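Local coordinates for protein aldose 1-epimerase (Escherichia coli, PDB 3NRE) that probably catalyses the interconversion of the alpha and beta anomers of aldose sugars, as aldose 1-epimerases (mutarotases) do, at residues A[51-56]-A[111-116]; A[61-66]-A[141-146]; A[55-60]-A[81-86]; A[73-78]-A[86-91]; A[134-139]-A[274-279]. All coordinates share one frame; numbering follows the deposited sequence. Where two conformers were deposited one is given.

Contact 1 (A[51-56]-A[111-116]); sequences LVPFAN and GVYHYR
The ring of P53 is the bump of this contact, and the hollow that receives it lies between the aromatic rings of Y113 and Y115. A cis peptide bond precedes P53 in the loop that follows strand 48-51. P53 CG sits over one face of Y113, 4.0 Å from the ring centroid and displaced toward the rim, where it makes a CH-pi contact. Its closest atom there is Y113 CG, 3.7 Å from P53 CG. Against Y115 the proline crosses at about a right angle: P53 CB lies over one face of the phenol, while P53 CD is 3.7 Å from Y115 CE2. V52 fills the flank of the second tyrosine, its CG2 4.2 Å from Y115 CE1. On the Y113 flank, F54 CG stands between the backbone N and the carbonyl carbon (chi1 57°), and F54 CE2 comes within 3.8 Å of Y113 CE1, the latter lying at the edge of the phenylalanine ring, with the two rings inclined at 53°. The contact thus joins the proline loop to the start of strand 114-123 within the beta-sandwich of the family. No hydrogen bond links the two segments; the hydroxyls bond outside them, Y115 OH to D86 and Y113 OH to P143 O and H263. With the hydroxyls held there, the rings offer the proline apolar surface, and their tilt is probably restricted.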
# COMPACT_ATOMS: atom_id res chain seq x y z
N LEU A 51 1.11 4.88 -1.34
CA LEU A 51 0.11 5.18 -2.35
C LEU A 51 -0.46 6.58 -2.07
O LEU A 51 -1.13 6.79 -1.05
CB LEU A 51 -1.02 4.10 -2.27
CG LEU A 51 -0.52 2.63 -2.26
CD1 LEU A 51 -1.68 1.64 -2.05
CD2 LEU A 51 0.26 2.28 -3.53
N VAL A 52 -0.13 7.54 -2.94
CA VAL A 52 -0.60 8.93 -2.80
C VAL A 52 -0.51 9.58 -4.18
O VAL A 52 0.49 9.43 -4.89
CB VAL A 52 0.30 9.68 -1.77
CG1 VAL A 52 1.82 9.70 -2.20
CG2 VAL A 52 -0.19 11.08 -1.59
N PRO A 53 -1.57 10.29 -4.63
CA PRO A 53 -2.71 10.80 -3.86
C PRO A 53 -3.97 9.92 -3.92
O PRO A 53 -5.05 10.36 -3.52
CB PRO A 53 -2.97 12.14 -4.55
CG PRO A 53 -2.69 11.85 -5.99
CD PRO A 53 -1.44 10.98 -5.91
N PHE A 54 -3.84 8.70 -4.41
CA PHE A 54 -4.85 7.65 -4.22
C PHE A 54 -4.24 6.33 -4.58
O PHE A 54 -3.09 6.28 -5.05
CB PHE A 54 -6.13 7.90 -5.04
CG PHE A 54 -5.90 8.04 -6.50
CD1 PHE A 54 -5.93 6.95 -7.32
CD2 PHE A 54 -5.76 9.28 -7.07
CE1 PHE A 54 -5.76 7.09 -8.69
CE2 PHE A 54 -5.58 9.43 -8.44
CZ PHE A 54 -5.58 8.33 -9.25
N ALA A 55 -4.94 5.25 -4.29
CA ALA A 55 -4.41 3.92 -4.54
C ALA A 55 -5.07 3.30 -5.77
O ALA A 55 -6.24 3.61 -6.09
CB ALA A 55 -4.68 3.02 -3.35
N ASN A 56 -4.34 2.41 -6.42
CA ASN A 56 -4.84 1.55 -7.48
C ASN A 56 -5.14 2.39 -8.74
O ASN A 56 -4.42 3.34 -9.03
CB ASN A 56 -6.02 0.62 -6.99
CG ASN A 56 -6.05 -0.71 -7.70
OD1 ASN A 56 -6.47 -0.78 -8.85
ND2 ASN A 56 -5.54 -1.76 -7.06
N GLY A 111 0.46 17.01 -13.81
CA GLY A 111 -0.71 16.17 -13.88
C GLY A 111 -1.94 16.78 -13.22
O GLY A 111 -2.07 18.00 -13.10
N VAL A 112 -2.85 15.90 -12.83
CA VAL A 112 -4.19 16.28 -12.36
C VAL A 112 -4.10 16.85 -10.91
O VAL A 112 -4.68 17.88 -10.62
CB VAL A 112 -5.17 15.10 -12.42
CG1 VAL A 112 -6.45 15.39 -11.67
CG2 VAL A 112 -5.47 14.77 -13.86
N TYR A 113 -3.38 16.14 -10.03
CA TYR A 113 -3.24 16.48 -8.62
C TYR A 113 -1.89 17.16 -8.34
O TYR A 113 -0.82 16.64 -8.71
CB TYR A 113 -3.31 15.23 -7.77
CG TYR A 113 -4.65 14.55 -7.64
CD1 TYR A 113 -5.17 13.78 -8.67
CD2 TYR A 113 -5.35 14.59 -6.45
CE1 TYR A 113 -6.38 13.10 -8.50
CE2 TYR A 113 -6.52 13.94 -6.28
CZ TYR A 113 -7.05 13.17 -7.32
OH TYR A 113 -8.25 12.55 -7.11
N HIS A 114 -1.94 18.33 -7.68
CA HIS A 114 -0.74 18.98 -7.15
C HIS A 114 -0.83 18.88 -5.63
O HIS A 114 -1.89 19.16 -5.04
CB HIS A 114 -0.67 20.47 -7.56
CG HIS A 114 -0.44 20.68 -9.03
ND1 HIS A 114 -0.14 21.92 -9.55
CD2 HIS A 114 -0.45 19.82 -10.07
CE1 HIS A 114 0.01 21.81 -10.86
NE2 HIS A 114 -0.17 20.55 -11.20
N TYR A 115 0.28 18.52 -4.98
CA TYR A 115 0.24 18.28 -3.55
C TYR A 115 1.64 18.16 -2.97
O TYR A 115 2.64 18.08 -3.72
CB TYR A 115 -0.55 17.00 -3.20
CG TYR A 115 0.02 15.80 -3.92
CD1 TYR A 115 1.08 15.09 -3.36
CD2 TYR A 115 -0.44 15.42 -5.19
CE1 TYR A 115 1.63 14.02 -4.02
CE2 TYR A 115 0.11 14.37 -5.85
CZ TYR A 115 1.14 13.67 -5.26
OH TYR A 115 1.76 12.62 -5.90
N ARG A 116 1.69 18.24 -1.64
CA ARG A 116 2.88 17.92 -0.85
C ARG A 116 2.50 16.76 0.07
O ARG A 116 1.41 16.72 0.64
CB ARG A 116 3.32 19.14 -0.04
CG ARG A 116 4.48 18.97 0.93
CD ARG A 116 4.79 20.32 1.66
NE ARG A 116 5.88 20.20 2.65
CZ ARG A 116 7.14 20.61 2.48
NH1 ARG A 116 7.54 21.18 1.34
NH2 ARG A 116 8.02 20.48 3.47

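Contact 2 (A[61-66]-A[141-146]); sequences NRFVWQ and TLPFGT
W65 and L142 bring the backbones nearest, with CA atoms 7.0 Å apart, where strands 62-65 and 142-144 pass at 115° without a clear hydrogen bond between them. The indole of W65 bridges the gap. CG is anti to the backbone N (chi1 -176°), which carries the indole toward strand 142-144; one face of it lies against P143, whose CD is 3.8 Å from the centroid of the five-membered ring and 15° off its normal. P143 CG and CB follow under the six-membered ring, toward W65 CE3 and CZ3. L142 CA shares that face, and Q66 CG covers the opposite one near the rim. Strand 62-65 forms a hairpin with strand 68-71, and this little two-stranded sheet is laid across the start of strand 142-153, which belongs to the large sandwich. An alanine at W65 would probably leave the P143 ring without its aromatic cover and open a gap between the hairpin and that strand. Farther along, F63 meets L142 edge-on, its CE2 4.3 Å from L142 CD2. At the more exposed end, a water donates to T141 O (2.7 Å) and to Q66 OE1 (3.2 Å), while Q66 NE2 rests 3.8 Å from the methyl T141 CG2.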
# COMPACT_ATOMS: atom_id res chain seq x y z
N ASN A 61 -9.09 5.94 -16.99
CA ASN A 61 -8.15 7.06 -16.78
C ASN A 61 -8.88 8.40 -16.86
O ASN A 61 -8.37 9.38 -17.40
CB ASN A 61 -7.02 7.04 -17.81
CG ASN A 61 -5.95 6.02 -17.51
OD1 ASN A 61 -5.64 5.75 -16.34
ND2 ASN A 61 -5.33 5.49 -18.57
N ARG A 62 -10.08 8.43 -16.32
CA ARG A 62 -10.86 9.66 -16.23
C ARG A 62 -11.89 9.61 -15.11
O ARG A 62 -12.25 8.52 -14.61
CB ARG A 62 -11.51 10.02 -17.58
CG ARG A 62 -12.22 8.90 -18.32
CD ARG A 62 -13.48 8.46 -17.69
NE ARG A 62 -14.41 9.56 -17.39
CZ ARG A 62 -15.45 9.44 -16.57
NH1 ARG A 62 -15.79 8.24 -16.07
NH2 ARG A 62 -16.18 10.50 -16.27
N PHE A 63 -12.36 10.78 -14.71
CA PHE A 63 -13.37 10.88 -13.68
C PHE A 63 -13.96 12.29 -13.70
O PHE A 63 -13.37 13.19 -14.25
CB PHE A 63 -12.80 10.50 -12.28
CG PHE A 63 -11.77 11.44 -11.74
CD1 PHE A 63 -10.43 11.28 -12.01
CD2 PHE A 63 -12.16 12.51 -10.90
CE1 PHE A 63 -9.49 12.15 -11.50
CE2 PHE A 63 -11.21 13.38 -10.39
CZ PHE A 63 -9.88 13.20 -10.70
N VAL A 64 -15.14 12.41 -13.15
CA VAL A 64 -15.81 13.70 -13.00
C VAL A 64 -15.77 14.05 -11.52
O VAL A 64 -16.08 13.23 -10.67
CB VAL A 64 -17.27 13.65 -13.41
CG1 VAL A 64 -17.91 15.05 -13.15
CG2 VAL A 64 -17.42 13.30 -14.88
N TRP A 65 -15.37 15.28 -11.23
CA TRP A 65 -15.43 15.79 -9.86
C TRP A 65 -15.99 17.21 -9.87
O TRP A 65 -15.46 18.09 -10.56
CB TRP A 65 -14.06 15.73 -9.21
CG TRP A 65 -14.10 16.16 -7.77
CD1 TRP A 65 -13.73 17.37 -7.27
CD2 TRP A 65 -14.64 15.41 -6.68
NE1 TRP A 65 -13.98 17.41 -5.91
CE2 TRP A 65 -14.54 16.22 -5.52
CE3 TRP A 65 -15.19 14.12 -6.56
CZ2 TRP A 65 -14.95 15.79 -4.26
CZ3 TRP A 65 -15.61 13.69 -5.29
CH2 TRP A 65 -15.49 14.52 -4.17
N GLN A 66 -17.05 17.40 -9.09
CA GLN A 66 -17.74 18.69 -8.99
C GLN A 66 -18.01 19.31 -10.37
O GLN A 66 -17.68 20.47 -10.66
CB GLN A 66 -17.00 19.66 -8.02
CG GLN A 66 -17.30 19.35 -6.53
CD GLN A 66 -16.30 19.97 -5.53
OE1 GLN A 66 -15.79 21.06 -5.75
NE2 GLN A 66 -16.04 19.25 -4.43
N THR A 141 -10.62 21.79 -5.28
CA THR A 141 -10.88 20.63 -4.43
C THR A 141 -10.89 19.32 -5.24
O THR A 141 -11.53 19.29 -6.28
CB THR A 141 -12.26 20.78 -3.80
OG1 THR A 141 -12.28 21.98 -3.04
CG2 THR A 141 -12.62 19.58 -2.91
N LEU A 142 -10.16 18.29 -4.77
CA LEU A 142 -10.13 16.94 -5.40
C LEU A 142 -10.23 15.87 -4.33
O LEU A 142 -10.02 16.16 -3.15
CB LEU A 142 -8.86 16.74 -6.21
CG LEU A 142 -8.74 17.52 -7.52
CD1 LEU A 142 -7.34 17.42 -8.13
CD2 LEU A 142 -9.76 17.01 -8.54
N PRO A 143 -10.62 14.64 -4.71
CA PRO A 143 -10.77 13.57 -3.74
C PRO A 143 -9.48 12.75 -3.58
O PRO A 143 -8.88 12.32 -4.58
CB PRO A 143 -11.94 12.75 -4.32
CG PRO A 143 -11.71 12.81 -5.78
CD PRO A 143 -11.24 14.27 -6.00
N PHE A 144 -9.05 12.61 -2.32
CA PHE A 144 -7.78 12.03 -1.96
C PHE A 144 -7.91 10.74 -1.19
O PHE A 144 -8.86 10.48 -0.44
CB PHE A 144 -6.95 13.01 -1.13
CG PHE A 144 -6.28 14.15 -1.92
CD1 PHE A 144 -7.01 15.22 -2.37
CD2 PHE A 144 -4.90 14.19 -2.11
CE1 PHE A 144 -6.42 16.24 -3.07
CE2 PHE A 144 -4.29 15.26 -2.82
CZ PHE A 144 -5.05 16.28 -3.25
N GLY A 145 -6.87 9.94 -1.32
CA GLY A 145 -6.72 8.77 -0.47
C GLY A 145 -5.24 8.46 -0.26
O GLY A 145 -4.39 9.01 -0.92
N THR A 146 -5.00 7.54 0.66
CA THR A 146 -3.65 7.07 1.00
C THR A 146 -3.67 5.58 1.28
O THR A 146 -4.74 4.95 1.53
CB THR A 146 -3.12 7.80 2.27
OG1 THR A 146 -4.13 7.75 3.29
CG2 THR A 146 -2.80 9.22 1.96
O HOH W 1 -13.32 20.74 -7.70

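Contact 3 (A[55-60]-A[81-86]); sequences ANRVSG and HYLHGD
N56 and H84 form the tight end of the contact, gripping each other twice. H84 N gives a nearly straight bond (176°) to N56 O at 2.9 Å, and N56 N returns one to H84 ND1 at 3.0 Å, tilted from the plane of the imidazole. Beside them R57 and L83 lie side by side. The arginine chain is extended (chi2 171°, chi3 179°), and L83 CD1 sits over the centre of its guanidinium, 3.5 Å from R57 CZ; the same methyl also covers one face of the H84 ring. H81 CB lies at the guanidinium edge, against R57 CG and CD. The segments are two loops running nearly antiparallel; N56 and R57 hydrogen-bond one diethylene glycol and H84 another, probably from the crystallisation liquor, which is consistent with a pocket and perhaps with the family's sugar site. R57 NE makes a salt bridge to D79, and an alanine in place of R57 would probably leave that carboxylate without its charged mate and one side of L83 CD1 without its guanidinium cover. Past R57 the packing is looser: a water bridges V58 and Y82, accepting from V58 N at 2.8 Å and donating to Y82 O. At the exposed extremity G60 N donates to H81 NE2 at 3.1 Å, within that ring's plane.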
# COMPACT_ATOMS: atom_id res chain seq x y z
N ALA A 55 -4.94 5.25 -4.29
CA ALA A 55 -4.41 3.92 -4.54
C ALA A 55 -5.07 3.30 -5.77
O ALA A 55 -6.24 3.61 -6.09
CB ALA A 55 -4.68 3.02 -3.35
N ASN A 56 -4.34 2.41 -6.42
CA ASN A 56 -4.84 1.55 -7.48
C ASN A 56 -5.14 2.39 -8.74
O ASN A 56 -4.42 3.34 -9.03
CB ASN A 56 -6.02 0.62 -6.99
CG ASN A 56 -6.05 -0.71 -7.70
OD1 ASN A 56 -6.47 -0.78 -8.85
ND2 ASN A 56 -5.54 -1.76 -7.06
N ARG A 57 -6.14 2.00 -9.52
CA ARG A 57 -6.41 2.56 -10.83
C ARG A 57 -7.79 3.20 -10.86
O ARG A 57 -8.67 2.79 -10.09
CB ARG A 57 -6.46 1.40 -11.82
CG ARG A 57 -5.17 0.56 -11.90
CD ARG A 57 -5.31 -0.68 -12.71
NE ARG A 57 -4.02 -1.42 -12.75
CZ ARG A 57 -3.56 -2.22 -11.80
NH1 ARG A 57 -4.28 -2.47 -10.71
NH2 ARG A 57 -2.35 -2.78 -11.97
N VAL A 58 -7.99 4.17 -11.77
CA VAL A 58 -9.31 4.76 -12.03
C VAL A 58 -9.70 4.29 -13.44
O VAL A 58 -9.05 4.68 -14.42
CB VAL A 58 -9.29 6.25 -11.99
CG1 VAL A 58 -10.73 6.81 -12.26
CG2 VAL A 58 -8.69 6.80 -10.64
N SER A 59 -10.69 3.40 -13.52
CA SER A 59 -10.99 2.78 -14.83
C SER A 59 -11.33 3.82 -15.86
O SER A 59 -12.13 4.76 -15.61
CB SER A 59 -12.02 1.66 -14.72
OG SER A 59 -13.20 2.18 -14.21
N GLY A 60 -10.67 3.69 -17.01
CA GLY A 60 -10.81 4.64 -18.10
C GLY A 60 -9.87 5.84 -18.06
O GLY A 60 -9.85 6.63 -18.99
N HIS A 81 -3.32 1.86 -17.38
CA HIS A 81 -3.91 2.76 -16.40
C HIS A 81 -2.87 3.41 -15.53
O HIS A 81 -1.97 2.73 -15.04
CB HIS A 81 -4.91 2.02 -15.50
CG HIS A 81 -6.21 1.76 -16.18
ND1 HIS A 81 -6.40 0.68 -17.01
CD2 HIS A 81 -7.34 2.51 -16.24
CE1 HIS A 81 -7.61 0.77 -17.55
NE2 HIS A 81 -8.21 1.84 -17.07
N TYR A 82 -3.06 4.70 -15.32
CA TYR A 82 -2.40 5.42 -14.23
C TYR A 82 -2.62 4.61 -12.97
O TYR A 82 -3.76 4.19 -12.67
CB TYR A 82 -2.99 6.80 -14.12
CG TYR A 82 -2.43 7.64 -12.99
CD1 TYR A 82 -2.98 7.59 -11.73
CD2 TYR A 82 -1.41 8.54 -13.21
CE1 TYR A 82 -2.48 8.39 -10.70
CE2 TYR A 82 -0.92 9.34 -12.17
CZ TYR A 82 -1.48 9.26 -10.94
OH TYR A 82 -1.05 10.10 -9.91
N LEU A 83 -1.53 4.36 -12.24
CA LEU A 83 -1.53 3.41 -11.12
C LEU A 83 -0.88 4.00 -9.86
O LEU A 83 0.22 4.48 -9.93
CB LEU A 83 -0.77 2.17 -11.62
CG LEU A 83 -0.53 1.07 -10.69
CD1 LEU A 83 -1.87 0.43 -10.15
CD2 LEU A 83 0.36 -0.07 -11.28
N HIS A 84 -1.59 3.93 -8.71
CA HIS A 84 -1.01 4.14 -7.36
C HIS A 84 -0.45 5.53 -7.13
O HIS A 84 0.35 5.71 -6.21
CB HIS A 84 0.12 3.13 -7.12
CG HIS A 84 -0.35 1.72 -7.00
ND1 HIS A 84 -1.56 1.38 -6.44
CD2 HIS A 84 0.26 0.56 -7.31
CE1 HIS A 84 -1.69 0.07 -6.44
NE2 HIS A 84 -0.60 -0.46 -6.97
N GLY A 85 -0.90 6.51 -7.91
CA GLY A 85 -0.44 7.87 -7.67
C GLY A 85 0.97 8.13 -8.18
O GLY A 85 1.47 7.43 -9.05
N ASP A 86 1.62 9.17 -7.62
CA ASP A 86 2.96 9.57 -8.06
C ASP A 86 4.05 9.35 -7.03
O ASP A 86 5.21 9.38 -7.37
CB ASP A 86 2.99 11.04 -8.46
CG ASP A 86 1.69 11.48 -9.11
OD1 ASP A 86 1.41 11.07 -10.30
OD2 ASP A 86 0.94 12.21 -8.39
O HOH W 2 -6.03 5.02 -13.59

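Contact 4 (A[73-78]-A[86-91]); sequences QPNVEW and DGWLGE
The indoles of W78 and W88 reach toward each other tip to tip, W78 CZ2 lying 4.0 Å from W88 CH2 and at the edge of the W88 ring. One face of W88 is covered by L89 CD2 of its own segment, over the ring centre, and F49 stacks on the same indole. W78 in turn has V76 CG2 over the centre of one face, 3.7 Å above its plane. V76 therefore serves both tryptophans: CG1, anti to the carbonyl carbon (chi1 -65°), approaches W88 CZ2 obliquely at 3.9 Å, while CG2 is the methyl over W78. N75 ND2 meets the W88 edge at NE1, its amide plane turned 65° from the indole. The same amide crosses L89 at about a right angle, with N75 ND2 3.6 Å from L89 CD1. Polar linkage comes through water: one molecule accepts from N75 ND2 at 3.2 Å and donates to D86 OD1 at 2.7 Å. N75 OD1 meanwhile takes L83 N, and W88 NE1 donates to G85 O, which would hold amide and indole in their rotations. The whole is a fold of one long loop, between strands 68-71 and 93-97, back upon itself, with residues 87-89 making a 3-10 turn that presents W88 and L89 to the opposing limb. Diethylene glycol bound near W78 is consistent with the 73-78 limb bordering a pocket.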
# COMPACT_ATOMS: atom_id res chain seq x y z
N GLN A 73 -3.01 10.19 -17.38
CA GLN A 73 -2.18 9.54 -18.40
C GLN A 73 -1.40 8.44 -17.72
O GLN A 73 -1.01 8.61 -16.56
CB GLN A 73 -1.15 10.50 -19.02
CG GLN A 73 -1.81 11.60 -19.80
CD GLN A 73 -0.79 12.52 -20.46
OE1 GLN A 73 -0.08 13.28 -19.78
NE2 GLN A 73 -0.72 12.46 -21.78
N PRO A 74 -1.10 7.35 -18.45
CA PRO A 74 -0.35 6.27 -17.83
C PRO A 74 0.99 6.74 -17.28
O PRO A 74 1.62 7.65 -17.87
CB PRO A 74 -0.15 5.26 -18.97
CG PRO A 74 -0.42 5.96 -20.17
CD PRO A 74 -1.35 7.11 -19.87
N ASN A 75 1.35 6.21 -16.11
CA ASN A 75 2.57 6.62 -15.41
C ASN A 75 3.65 5.54 -15.37
O ASN A 75 4.81 5.83 -15.04
CB ASN A 75 2.27 7.19 -13.99
CG ASN A 75 1.54 6.22 -13.08
OD1 ASN A 75 1.01 5.22 -13.52
ND2 ASN A 75 1.54 6.53 -11.78
N VAL A 76 3.30 4.31 -15.71
CA VAL A 76 4.29 3.23 -15.83
C VAL A 76 4.11 2.57 -17.19
O VAL A 76 3.01 2.53 -17.74
CB VAL A 76 4.20 2.21 -14.67
CG1 VAL A 76 4.54 2.83 -13.35
CG2 VAL A 76 2.78 1.48 -14.57
N GLU A 77 5.21 2.11 -17.78
CA GLU A 77 5.19 1.60 -19.16
C GLU A 77 4.35 0.34 -19.29
O GLU A 77 3.76 0.10 -20.34
CB GLU A 77 6.62 1.32 -19.65
CG GLU A 77 7.36 0.25 -18.85
N TRP A 78 4.28 -0.43 -18.21
CA TRP A 78 3.67 -1.75 -18.21
C TRP A 78 2.18 -1.82 -17.89
O TRP A 78 1.64 -2.93 -17.84
CB TRP A 78 4.44 -2.68 -17.24
CG TRP A 78 4.69 -2.18 -15.86
CD1 TRP A 78 5.82 -1.55 -15.40
CD2 TRP A 78 3.83 -2.30 -14.71
NE1 TRP A 78 5.71 -1.25 -14.09
CE2 TRP A 78 4.51 -1.71 -13.62
CE3 TRP A 78 2.56 -2.84 -14.50
CZ2 TRP A 78 3.96 -1.62 -12.37
CZ3 TRP A 78 2.01 -2.76 -13.20
CH2 TRP A 78 2.73 -2.18 -12.17
N ASP A 86 1.62 9.17 -7.62
CA ASP A 86 2.96 9.57 -8.06
C ASP A 86 4.05 9.35 -7.03
O ASP A 86 5.21 9.38 -7.37
CB ASP A 86 2.99 11.04 -8.46
CG ASP A 86 1.69 11.48 -9.11
OD1 ASP A 86 1.41 11.07 -10.30
OD2 ASP A 86 0.94 12.21 -8.39
N GLY A 87 3.69 9.23 -5.77
CA GLY A 87 4.69 9.15 -4.72
C GLY A 87 5.71 8.05 -4.92
O GLY A 87 6.93 8.26 -4.81
N TRP A 88 5.20 6.87 -5.23
CA TRP A 88 6.06 5.71 -5.45
C TRP A 88 7.08 5.84 -6.58
O TRP A 88 8.00 5.03 -6.65
CB TRP A 88 5.22 4.43 -5.63
CG TRP A 88 4.39 4.37 -6.90
CD1 TRP A 88 3.57 5.36 -7.43
CD2 TRP A 88 4.27 3.25 -7.77
NE1 TRP A 88 2.96 4.88 -8.57
CE2 TRP A 88 3.38 3.60 -8.80
CE3 TRP A 88 4.79 1.96 -7.74
CZ2 TRP A 88 3.01 2.71 -9.80
CZ3 TRP A 88 4.44 1.07 -8.73
CH2 TRP A 88 3.57 1.45 -9.77
N LEU A 89 6.88 6.80 -7.50
CA LEU A 89 7.73 7.02 -8.63
C LEU A 89 8.65 8.25 -8.48
O LEU A 89 9.48 8.52 -9.36
CB LEU A 89 6.89 7.20 -9.90
CG LEU A 89 5.94 6.05 -10.21
CD1 LEU A 89 5.13 6.41 -11.47
CD2 LEU A 89 6.73 4.80 -10.41
N GLY A 90 8.44 9.02 -7.45
CA GLY A 90 9.15 10.32 -7.28
C GLY A 90 10.33 10.23 -6.35
O GLY A 90 10.51 9.24 -5.61
N GLU A 91 11.18 11.23 -6.41
CA GLU A 91 12.31 11.29 -5.49
C GLU A 91 11.96 12.17 -4.29
O GLU A 91 11.53 13.33 -4.46
CB GLU A 91 13.55 11.82 -6.20
CG GLU A 91 14.13 10.88 -7.24
CD GLU A 91 15.51 11.34 -7.67
OE1 GLU A 91 16.47 11.14 -6.88
OE2 GLU A 91 15.63 11.93 -8.77
O HOH W 3 2.98 9.41 -11.66

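Contact 5 (A[134-139]-A[274-279]); sequences VTNQGA and LAPGES
T135 and S279 form an antiparallel non-hydrogen-bonded pair at the margin where strand 127-136 meets the incoming strand 279-290, and a type II turn from A275 to E278 leads into it. Their hydroxyls, T135 OG1 and S279 OG, hydrogen-bond at 2.8 Å on the same face of the sheet. N136 is held by backbone and side chain alike. N136 N donates to E278 O at 3.1 Å, nearly along the C=O axis, and N136 O takes G277 N at 2.8 Å. CG, anti to the backbone N (chi1 -174°), is directed to the base of the turn, and N136 ND2 donates to L274 O at 3.0 Å. L274 O lies in the plane of the N136 amide, while the nitrogen stands 38° above the plane of the L274 carbonyl; ND2 also bonds E140 O. N136 OD1 accepts from G138 N at 2.9 Å, making an Asx turn that bends the chain just as the strand ends. The 275-278 turn is braced internally too, by A275 N donating to E278 OE1 at 2.9 Å. P276 packs on the departing loop, its CB 3.4 Å from G138 O, and G277 has the positive phi that favours glycine. Because its oxygen and nitrogen serve different partners, the N136 amide is probably fixed against a flip, and one polar residue ties strand end, following loop and opposing turn together.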
# COMPACT_ATOMS: atom_id res chain seq x y z
N VAL A 134 -1.05 14.25 3.48
CA VAL A 134 -1.05 14.82 2.15
C VAL A 134 -1.87 16.08 2.15
O VAL A 134 -2.94 16.10 2.75
CB VAL A 134 -1.56 13.81 1.08
CG1 VAL A 134 -2.95 13.26 1.40
CG2 VAL A 134 -1.56 14.41 -0.34
N THR A 135 -1.31 17.13 1.55
CA THR A 135 -1.96 18.44 1.49
C THR A 135 -2.22 18.81 0.04
O THR A 135 -1.30 18.80 -0.77
CB THR A 135 -1.02 19.53 2.08
OG1 THR A 135 -0.64 19.16 3.42
CG2 THR A 135 -1.68 20.92 2.08
N ASN A 136 -3.46 19.19 -0.27
CA ASN A 136 -3.81 19.65 -1.62
C ASN A 136 -3.15 21.03 -1.86
O ASN A 136 -3.37 21.98 -1.09
CB ASN A 136 -5.33 19.70 -1.82
CG ASN A 136 -5.74 20.03 -3.27
OD1 ASN A 136 -4.87 20.13 -4.15
ND2 ASN A 136 -7.01 20.22 -3.51
N GLN A 137 -2.36 21.12 -2.92
CA GLN A 137 -1.69 22.35 -3.33
C GLN A 137 -2.17 22.85 -4.71
O GLN A 137 -1.54 23.74 -5.31
CB GLN A 137 -0.18 22.12 -3.38
CG GLN A 137 0.45 21.96 -2.01
CD GLN A 137 2.00 22.00 -2.02
OE1 GLN A 137 2.65 21.41 -2.90
NE2 GLN A 137 2.57 22.68 -1.04
N GLY A 138 -3.26 22.27 -5.23
CA GLY A 138 -3.82 22.68 -6.51
C GLY A 138 -4.78 23.85 -6.34
O GLY A 138 -4.91 24.40 -5.24
N ALA A 139 -5.45 24.20 -7.44
CA ALA A 139 -6.37 25.36 -7.47
C ALA A 139 -7.83 24.95 -7.20
O ALA A 139 -8.69 25.81 -6.99
CB ALA A 139 -6.24 26.09 -8.81
N LEU A 274 -10.52 17.27 -0.35
CA LEU A 274 -9.59 18.20 0.25
C LEU A 274 -9.62 19.48 -0.54
O LEU A 274 -9.29 19.47 -1.73
CB LEU A 274 -8.14 17.66 0.23
CG LEU A 274 -7.79 16.47 1.13
CD1 LEU A 274 -6.24 16.13 1.07
CD2 LEU A 274 -8.31 16.70 2.57
N ALA A 275 -10.02 20.59 0.09
CA ALA A 275 -9.95 21.90 -0.56
C ALA A 275 -8.48 22.29 -0.64
O ALA A 275 -7.64 21.72 0.08
CB ALA A 275 -10.78 22.97 0.22
N PRO A 276 -8.13 23.23 -1.53
CA PRO A 276 -6.74 23.72 -1.48
C PRO A 276 -6.29 24.14 -0.07
O PRO A 276 -7.01 24.88 0.63
CB PRO A 276 -6.78 24.94 -2.40
CG PRO A 276 -7.84 24.64 -3.34
CD PRO A 276 -8.92 23.97 -2.51
N GLY A 277 -5.10 23.67 0.32
CA GLY A 277 -4.56 23.82 1.66
C GLY A 277 -5.05 22.86 2.73
O GLY A 277 -4.50 22.87 3.84
N GLU A 278 -6.08 22.06 2.47
CA GLU A 278 -6.55 21.02 3.44
C GLU A 278 -5.72 19.74 3.37
O GLU A 278 -5.19 19.40 2.31
CB GLU A 278 -8.04 20.69 3.23
CG GLU A 278 -8.99 21.27 4.27
CD GLU A 278 -10.44 21.26 3.84
OE1 GLU A 278 -10.78 20.56 2.85
OE2 GLU A 278 -11.27 21.95 4.49
N SER A 279 -5.61 19.02 4.49
CA SER A 279 -4.79 17.82 4.54
C SER A 279 -5.55 16.63 5.08
O SER A 279 -6.55 16.79 5.77
CB SER A 279 -3.60 18.06 5.47
OG SER A 279 -2.85 19.20 5.06

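Contact 1 is buried and almost wholly apolar across its segments, while contact 3, also buried, relies on direct backbone and histidine bonds; the two share A55 and N56. Contact 4 lies at the surface of the loop that supplies one side of contact 3, shares D86 with it, and trades direct bonds for aromatic edges and a water. D86 joins these three, since V52 O and Y115 OH of contact 1 both bond to it. Contacts 2 and 5 are partly buried and meet through L142 O and L274 N, but contact 2 rests on a flat indole and contact 5 on hydrogen bonds. Strands 114-123 and 127-136, neighbours in one sheet, connect contacts 1 and 5.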